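Local coordinates for oxysterol-binding protein homolog 3 (Saccharomyces cerevisiae, PDB 4IC4), which carries lipids, among them sterols and a phosphoinositide, between membranes in the hydrophobic pocket of its OSBP-related domain, at residues L106-Y109 and T113-L116; I204-N207 and R213-E216; M215-E220 and G267-S272. One frame throughout, in Å; residues are numbered along the deposited sequence.

Contact 1: residues L106-Y109 and T113-L116; sequences LSIY and TRTL
Arg114 reaches back toward Tyr109 and Ile108, and the three account for most of the surface buried here. With CG anti to the backbone N (chi1 -170°) and a bend at the next bond, its methylenes pass beside the phenol: CG lies 3.8 Å from CD1 of Tyr109, obliquely to the ring. The same CG sits 3.5 Å from the carbonyl O of Ile108. Farther out, NH1 of Arg114 lies 3.8 Å from CB of Ile108 and donates to a water, which meets the guanidinium at its edge, in plane, and is hydrogen-bonded to Ile108 O at 2.7 Å. Both segments lie on short 3-10 turns that begin earlier in the linker between helix 94-104 and strand 118-120 of the OSBP-related domain. These turns fold the linker back on itself just before Lys118, which belongs to the phosphatidylinositol 4-phosphate binding site. A long, charged arginine suits this buried place because its stem is greasy while its head meets two acids, Glu67 through NE and Glu77 through NH2. Within its own turn Tyr109 has CG1 of Ile108 3.6 Å above its ring centre, and CG2 of Thr115 approaches CD1 of Tyr109 at 4.1 Å.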
loop_
_atom_site.group_PDB
_atom_site.type_symbol
_atom_site.label_atom_id
_atom_site.label_comp_id
_atom_site.label_asym_id
_atom_site.label_seq_id
_atom_site.Cartn_x
_atom_site.Cartn_y
_atom_site.Cartn_z
ATOM N N LEU A 106 -1.364 -3.906 -7.992
ATOM C CA LEU A 106 -0.208 -3.875 -8.886
ATOM C C LEU A 106 -0.316 -2.778 -9.937
ATOM O O LEU A 106 0.696 -2.259 -10.407
ATOM C CB LEU A 106 -0.047 -5.220 -9.599
ATOM C CG LEU A 106 0.367 -6.408 -8.739
ATOM C CD1 LEU A 106 0.200 -7.690 -9.548
ATOM C CD2 LEU A 106 1.810 -6.237 -8.285
ATOM N N SER A 107 -1.546 -2.421 -10.289
ATOM C CA SER A 107 -1.801 -1.415 -11.313
ATOM C C SER A 107 -1.197 -0.036 -11.073
ATOM O O SER A 107 -1.081 0.754 -12.011
ATOM C CB SER A 107 -3.312 -1.269 -11.545
ATOM O OG SER A 107 -3.967 -0.756 -10.393
ATOM N N ILE A 108 -0.822 0.275 -9.835
ATOM C CA ILE A 108 -0.246 1.595 -9.583
ATOM C C ILE A 108 1.122 1.740 -10.243
ATOM O O ILE A 108 1.649 2.844 -10.350
ATOM C CB ILE A 108 -0.108 1.913 -8.064
ATOM C CG1 ILE A 108 0.861 0.941 -7.388
ATOM C CG2 ILE A 108 -1.484 1.882 -7.407
ATOM C CD1 ILE A 108 1.184 1.314 -5.947
ATOM N N TYR A 109 1.683 0.625 -10.698
ATOM C CA TYR A 109 2.989 0.646 -11.343
ATOM C C TYR A 109 2.885 0.562 -12.861
ATOM O O TYR A 109 3.889 0.340 -13.538
ATOM C CB TYR A 109 3.842 -0.510 -10.820
ATOM C CG TYR A 109 4.080 -0.441 -9.332
ATOM C CD1 TYR A 109 4.796 0.615 -8.777
ATOM C CD2 TYR A 109 3.555 -1.409 -8.473
ATOM C CE1 TYR A 109 4.988 0.717 -7.404
ATOM C CE2 TYR A 109 3.740 -1.318 -7.089
ATOM C CZ TYR A 109 4.458 -0.247 -6.566
ATOM O OH TYR A 109 4.639 -0.116 -5.209
ATOM N N THR A 113 7.002 5.422 -14.535
ATOM C CA THR A 113 7.525 6.553 -13.779
ATOM C C THR A 113 7.419 6.289 -12.273
ATOM O O THR A 113 8.292 6.687 -11.500
ATOM C CB THR A 113 6.761 7.851 -14.121
ATOM O OG1 THR A 113 6.786 8.061 -15.540
ATOM C CG2 THR A 113 7.397 9.051 -13.428
ATOM N N ARG A 114 6.357 5.599 -11.864
ATOM C CA ARG A 114 6.130 5.303 -10.450
ATOM C C ARG A 114 7.244 4.466 -9.822
ATOM O O ARG A 114 7.461 4.520 -8.610
ATOM C CB ARG A 114 4.782 4.577 -10.277
ATOM C CG ARG A 114 4.307 4.433 -8.825
ATOM C CD ARG A 114 3.877 5.778 -8.247
ATOM N NE ARG A 114 3.738 5.736 -6.790
ATOM C CZ ARG A 114 2.632 5.392 -6.132
ATOM N NH1 ARG A 114 1.527 5.052 -6.781
ATOM N NH2 ARG A 114 2.639 5.388 -4.805
ATOM N N THR A 115 7.965 3.701 -10.637
ATOM C CA THR A 115 9.034 2.857 -10.110
ATOM C C THR A 115 10.370 3.579 -9.891
ATOM O O THR A 115 11.317 2.980 -9.384
ATOM C CB THR A 115 9.290 1.640 -11.031
ATOM O OG1 THR A 115 9.866 2.086 -12.263
ATOM C CG2 THR A 115 7.985 0.902 -11.322
ATOM N N LEU A 116 10.434 4.858 -10.250
ATOM C CA LEU A 116 11.663 5.644 -10.115
ATOM C C LEU A 116 11.989 6.090 -8.689
ATOM O O LEU A 116 13.163 6.212 -8.331
ATOM C CB LEU A 116 11.599 6.873 -11.024
ATOM C CG LEU A 116 11.550 6.602 -12.530
ATOM C CD1 LEU A 116 11.194 7.877 -13.265
ATOM C CD2 LEU A 116 12.896 6.071 -12.996
HETATM O O HOH W 1 0.598 5.179 -9.466
#

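Contact 2: residues I204-N207 and R213-E216; sequences ILKN and RYME
The phenol ring of Tyr214 has CB of Lys206 over one face, a CH-pi contact 4.1 Å from the ring centroid and 20° off its normal. At its edge, in plane, a water lies 2.6 Å from OH of Tyr214. The tyrosine gets under the lysine because its CG stands between the backbone N and the carbonyl carbon (chi1 69°), while the extended lysine chain carries NZ on to Glu216. NZ of Lys206 forms a salt bridge with OE1 of Glu216 at 2.8 Å, arriving from above the carboxylate plane, and donates to the water, also hydrogen-bonded to OE2 of Glu216, which accepts from Ser245 N as well. Lysine suits this place, its CB lying over an aromatic face, its CD beside the hydroxyl and its ammonium pairing with an acid. With an alanine here CB could still lie over the ring, but the chain beyond would be gone, which is likely to leave Glu216 OE1 without its positive mate. In the antiparallel ladder Lys206 N donates to Tyr214 O at 2.8 Å, nearly straight at 167°, and Ile204 pairs with Glu216 in both directions. On the other face CD1 of Leu205 packs on CG of Met215 at 3.5 Å. Strand 177-189 flanks the hairpin of strands 203-206 and 214-225, its Leu179 touching Leu205 and Met215, and Leu44 of helix 44-50 meets Leu205 and Arg213.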
loop_
_atom_site.group_PDB
_atom_site.type_symbol
_atom_site.label_atom_id
_atom_site.label_comp_id
_atom_site.label_asym_id
_atom_site.label_seq_id
_atom_site.Cartn_x
_atom_site.Cartn_y
_atom_site.Cartn_z
ATOM N N ILE A 204 9.367 -7.529 -9.034
ATOM C CA ILE A 204 10.781 -7.315 -9.309
ATOM C C ILE A 204 11.011 -5.970 -9.985
ATOM O O ILE A 204 10.284 -5.594 -10.902
ATOM C CB ILE A 204 11.345 -8.422 -10.233
ATOM C CG1 ILE A 204 11.089 -9.804 -9.623
ATOM C CG2 ILE A 204 12.834 -8.203 -10.457
ATOM C CD1 ILE A 204 11.818 -10.061 -8.320
ATOM N N LEU A 205 12.026 -5.247 -9.519
ATOM C CA LEU A 205 12.378 -3.951 -10.091
ATOM C C LEU A 205 13.531 -4.197 -11.062
ATOM O O LEU A 205 14.608 -4.628 -10.650
ATOM C CB LEU A 205 12.817 -2.985 -8.985
ATOM C CG LEU A 205 13.263 -1.579 -9.393
ATOM C CD1 LEU A 205 12.153 -0.879 -10.161
ATOM C CD2 LEU A 205 13.631 -0.787 -8.145
ATOM N N LYS A 206 13.301 -3.929 -12.346
ATOM C CA LYS A 206 14.317 -4.149 -13.377
ATOM C C LYS A 206 14.921 -2.886 -13.988
ATOM O O LYS A 206 14.440 -1.775 -13.765
ATOM C CB LYS A 206 13.739 -5.014 -14.498
ATOM C CG LYS A 206 13.394 -6.431 -14.079
ATOM C CD LYS A 206 12.899 -7.235 -15.268
ATOM C CE LYS A 206 12.679 -8.692 -14.902
ATOM N NZ LYS A 206 12.255 -9.495 -16.083
ATOM N N ASN A 207 15.981 -3.083 -14.773
ATOM C CA ASN A 207 16.699 -1.996 -15.438
ATOM C C ASN A 207 17.301 -0.998 -14.456
ATOM O O ASN A 207 17.156 0.213 -14.618
ATOM C CB ASN A 207 15.785 -1.257 -16.423
ATOM C CG ASN A 207 15.514 -2.056 -17.688
ATOM O OD1 ASN A 207 14.895 -1.558 -18.629
ATOM N ND2 ASN A 207 15.975 -3.301 -17.714
ATOM N N ARG A 213 13.759 2.114 -15.814
ATOM C CA ARG A 213 13.427 1.187 -14.740
ATOM C C ARG A 213 11.939 0.869 -14.764
ATOM O O ARG A 213 11.131 1.692 -15.189
ATOM C CB ARG A 213 13.791 1.808 -13.388
ATOM C CG ARG A 213 15.279 2.042 -13.189
ATOM C CD ARG A 213 15.546 2.991 -12.029
ATOM N NE ARG A 213 14.848 2.588 -10.812
ATOM C CZ ARG A 213 14.905 3.255 -9.663
ATOM N NH1 ARG A 213 15.635 4.361 -9.571
ATOM N NH2 ARG A 213 14.226 2.822 -8.608
ATOM N N TYR A 214 11.583 -0.329 -14.315
ATOM C CA TYR A 214 10.184 -0.738 -14.263
ATOM C C TYR A 214 10.002 -1.923 -13.324
ATOM O O TYR A 214 10.968 -2.575 -12.929
ATOM C CB TYR A 214 9.666 -1.087 -15.666
ATOM C CG TYR A 214 10.244 -2.345 -16.278
ATOM C CD1 TYR A 214 9.716 -3.600 -15.978
ATOM C CD2 TYR A 214 11.318 -2.277 -17.163
ATOM C CE1 TYR A 214 10.243 -4.758 -16.549
ATOM C CE2 TYR A 214 11.853 -3.426 -17.736
ATOM C CZ TYR A 214 11.313 -4.661 -17.427
ATOM O OH TYR A 214 11.847 -5.796 -17.993
ATOM N N MET A 215 8.754 -2.188 -12.960
ATOM C CA MET A 215 8.437 -3.293 -12.069
ATOM C C MET A 215 7.435 -4.239 -12.703
ATOM O O MET A 215 6.619 -3.836 -13.531
ATOM C CB MET A 215 7.860 -2.768 -10.756
ATOM C CG MET A 215 8.882 -2.146 -9.839
ATOM S SD MET A 215 8.117 -1.379 -8.399
ATOM C CE MET A 215 7.376 -2.804 -7.600
ATOM N N GLU A 216 7.503 -5.502 -12.305
ATOM C CA GLU A 216 6.580 -6.504 -12.816
ATOM C C GLU A 216 6.434 -7.621 -11.789
ATOM O O GLU A 216 7.380 -7.952 -11.069
ATOM C CB GLU A 216 7.089 -7.077 -14.147
ATOM C CG GLU A 216 8.289 -8.004 -14.025
ATOM C CD GLU A 216 8.794 -8.499 -15.372
ATOM O OE1 GLU A 216 9.551 -9.492 -15.390
ATOM O OE2 GLU A 216 8.444 -7.893 -16.408
HETATM O O HOH W 2 10.640 -8.093 -18.072
#

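Contact 3: residues M215-E220 and G267-S272; sequences MEPVNE and GKWTQS
The pyrrolidine of Pro217 comes up very close to the indole of Trp269: its CD lies only 3.1 Å from NE1, although no hydrogen bond joins the two segments. The rings approach from opposite directions and meet obliquely, CD of Pro217 also lying 3.3 Å from CE2 and its CG 3.6 Å from CD1 of Trp269. Proline suits the spot, its compact ring offering carbon to the indole at a residue that has no backbone N-H to satisfy, and a broad tryptophan can span three consecutive residues of the strand. The indole N-H is spent elsewhere, on the carbonyl O of Ser245, which helps to fix the turn of the ring. Trp269 reaches the strand because its CG takes the position between backbone N and carbonyl carbon (chi1 53°), and CG2 of Thr270 sits 3.4 Å above the indole plane, toward the rim. In the antiparallel beta barrel of the OSBP-related domain, strands 230-235 and 247-253 intervene between 214-225 and 263-268, so this is side-chain packing and not strand pairing. Next to Trp269 the chain turns back into strand 272-275, with a classic beta bulge where Gln271 and Ser272 both face Lys268. The six-membered ring reaches on along the strand, with CH2 of Trp269 3.6 Å from the carbonyl O of Met215 and CZ2 4.0 Å from CA of Glu216.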
loop_
_atom_site.group_PDB
_atom_site.type_symbol
_atom_site.label_atom_id
_atom_site.label_comp_id
_atom_site.label_asym_id
_atom_site.label_seq_id
_atom_site.Cartn_x
_atom_site.Cartn_y
_atom_site.Cartn_z
ATOM N N MET A 215 8.754 -2.188 -12.960
ATOM C CA MET A 215 8.437 -3.293 -12.069
ATOM C C MET A 215 7.435 -4.239 -12.703
ATOM O O MET A 215 6.619 -3.836 -13.531
ATOM C CB MET A 215 7.860 -2.768 -10.756
ATOM C CG MET A 215 8.882 -2.146 -9.839
ATOM S SD MET A 215 8.117 -1.379 -8.399
ATOM C CE MET A 215 7.376 -2.804 -7.600
ATOM N N GLU A 216 7.503 -5.502 -12.305
ATOM C CA GLU A 216 6.580 -6.504 -12.816
ATOM C C GLU A 216 6.434 -7.621 -11.789
ATOM O O GLU A 216 7.380 -7.952 -11.069
ATOM C CB GLU A 216 7.089 -7.077 -14.147
ATOM C CG GLU A 216 8.289 -8.004 -14.025
ATOM C CD GLU A 216 8.794 -8.499 -15.372
ATOM O OE1 GLU A 216 9.551 -9.492 -15.390
ATOM O OE2 GLU A 216 8.444 -7.893 -16.408
ATOM N N PRO A 217 5.230 -8.201 -11.684
ATOM C CA PRO A 217 5.007 -9.287 -10.730
ATOM C C PRO A 217 5.627 -10.558 -11.294
ATOM O O PRO A 217 5.790 -10.689 -12.509
ATOM C CB PRO A 217 3.486 -9.367 -10.652
ATOM C CG PRO A 217 3.074 -9.004 -12.040
ATOM C CD PRO A 217 3.977 -7.832 -12.364
ATOM N N VAL A 218 5.977 -11.489 -10.417
ATOM C CA VAL A 218 6.576 -12.746 -10.850
ATOM C C VAL A 218 5.992 -13.929 -10.094
ATOM O O VAL A 218 5.307 -13.763 -9.083
ATOM C CB VAL A 218 8.111 -12.748 -10.646
ATOM C CG1 VAL A 218 8.755 -11.690 -11.524
ATOM C CG2 VAL A 218 8.446 -12.502 -9.179
ATOM N N ASN A 219 6.267 -15.126 -10.600
ATOM C CA ASN A 219 5.795 -16.353 -9.979
ATOM C C ASN A 219 4.276 -16.413 -9.876
ATOM O O ASN A 219 3.569 -16.074 -10.824
ATOM C CB ASN A 219 6.435 -16.508 -8.595
ATOM C CG ASN A 219 7.938 -16.721 -8.668
ATOM O OD1 ASN A 219 8.643 -16.612 -7.664
ATOM N ND2 ASN A 219 8.433 -17.035 -9.860
ATOM N N GLU A 220 3.777 -16.832 -8.720
ATOM C CA GLU A 220 2.342 -16.968 -8.511
ATOM C C GLU A 220 1.985 -16.780 -7.042
ATOM O O GLU A 220 2.864 -16.635 -6.193
ATOM C CB GLU A 220 1.905 -18.367 -8.947
ATOM C CG GLU A 220 2.480 -19.467 -8.062
ATOM C CD GLU A 220 2.937 -20.685 -8.843
ATOM O OE1 GLU A 220 2.101 -21.309 -9.529
ATOM O OE2 GLU A 220 4.140 -21.018 -8.771
ATOM N N GLY A 267 -6.240 -11.481 -17.815
ATOM C CA GLY A 267 -6.123 -10.060 -18.070
ATOM C C GLY A 267 -4.705 -9.561 -17.884
ATOM O O GLY A 267 -3.753 -10.346 -17.846
ATOM N N LYS A 268 -4.571 -8.245 -17.784
ATOM C CA LYS A 268 -3.280 -7.604 -17.581
ATOM C C LYS A 268 -3.431 -6.718 -16.352
ATOM O O LYS A 268 -4.411 -5.979 -16.241
ATOM C CB LYS A 268 -2.905 -6.752 -18.797
ATOM C CG LYS A 268 -2.643 -7.552 -20.064
ATOM C CD LYS A 268 -2.208 -6.646 -21.205
ATOM C CE LYS A 268 -1.812 -7.451 -22.434
ATOM N NZ LYS A 268 -1.408 -6.561 -23.561
ATOM N N TRP A 269 -2.477 -6.792 -15.428
ATOM C CA TRP A 269 -2.569 -5.982 -14.217
ATOM C C TRP A 269 -2.418 -4.495 -14.494
ATOM O O TRP A 269 -2.618 -3.664 -13.608
ATOM C CB TRP A 269 -1.537 -6.430 -13.177
ATOM C CG TRP A 269 -0.129 -6.489 -13.674
ATOM C CD1 TRP A 269 0.515 -7.577 -14.194
ATOM C CD2 TRP A 269 0.815 -5.415 -13.693
ATOM N NE1 TRP A 269 1.804 -7.245 -14.534
ATOM C CE2 TRP A 269 2.015 -5.923 -14.239
ATOM C CE3 TRP A 269 0.764 -4.070 -13.302
ATOM C CZ2 TRP A 269 3.157 -5.132 -14.405
ATOM C CZ3 TRP A 269 1.898 -3.284 -13.466
ATOM C CH2 TRP A 269 3.080 -3.818 -14.014
ATOM N N THR A 270 -2.075 -4.163 -15.732
ATOM C CA THR A 270 -1.914 -2.777 -16.141
ATOM C C THR A 270 -3.192 -2.236 -16.771
ATOM O O THR A 270 -3.265 -1.051 -17.108
ATOM C CB THR A 270 -0.802 -2.641 -17.193
ATOM O OG1 THR A 270 -1.108 -3.494 -18.305
ATOM C CG2 THR A 270 0.544 -3.031 -16.612
ATOM N N GLN A 271 -4.207 -3.084 -16.924
ATOM C CA GLN A 271 -5.431 -2.630 -17.579
ATOM C C GLN A 271 -6.759 -3.201 -17.084
ATOM O O GLN A 271 -7.623 -2.454 -16.638
ATOM C CB GLN A 271 -5.314 -2.893 -19.084
ATOM C CG GLN A 271 -6.107 -1.947 -19.989
ATOM C CD GLN A 271 -7.597 -1.915 -19.692
ATOM O OE1 GLN A 271 -8.049 -1.218 -18.780
ATOM N NE2 GLN A 271 -8.368 -2.675 -20.463
ATOM N N SER A 272 -6.935 -4.517 -17.169
ATOM C CA SER A 272 -8.204 -5.110 -16.762
ATOM C C SER A 272 -8.153 -6.614 -16.550
ATOM O O SER A 272 -7.159 -7.261 -16.854
ATOM C CB SER A 272 -9.266 -4.809 -17.815
ATOM O OG SER A 272 -8.915 -5.419 -19.044
#

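Contact 1 comes first along the chain, in the linker after helix 94-104; contact 2 follows at the hairpin of strands 203-206 and 214-225, and contact 3 starts on the latter strand, sharing Met215 and Glu216 with contact 2. The centres of contacts 1 and 2 are about 9 Å apart, and contact 3 lies about 12 Å from either. The linker is packed against both others: Thr115 CG2 lies 3.5 Å from Met215 CG, and Leu106 O 3.4 Å from Trp269 CE3. Strand 214-225 thus links all three within the OSBP-related domain, close to Lys118 of the phosphoinositide site.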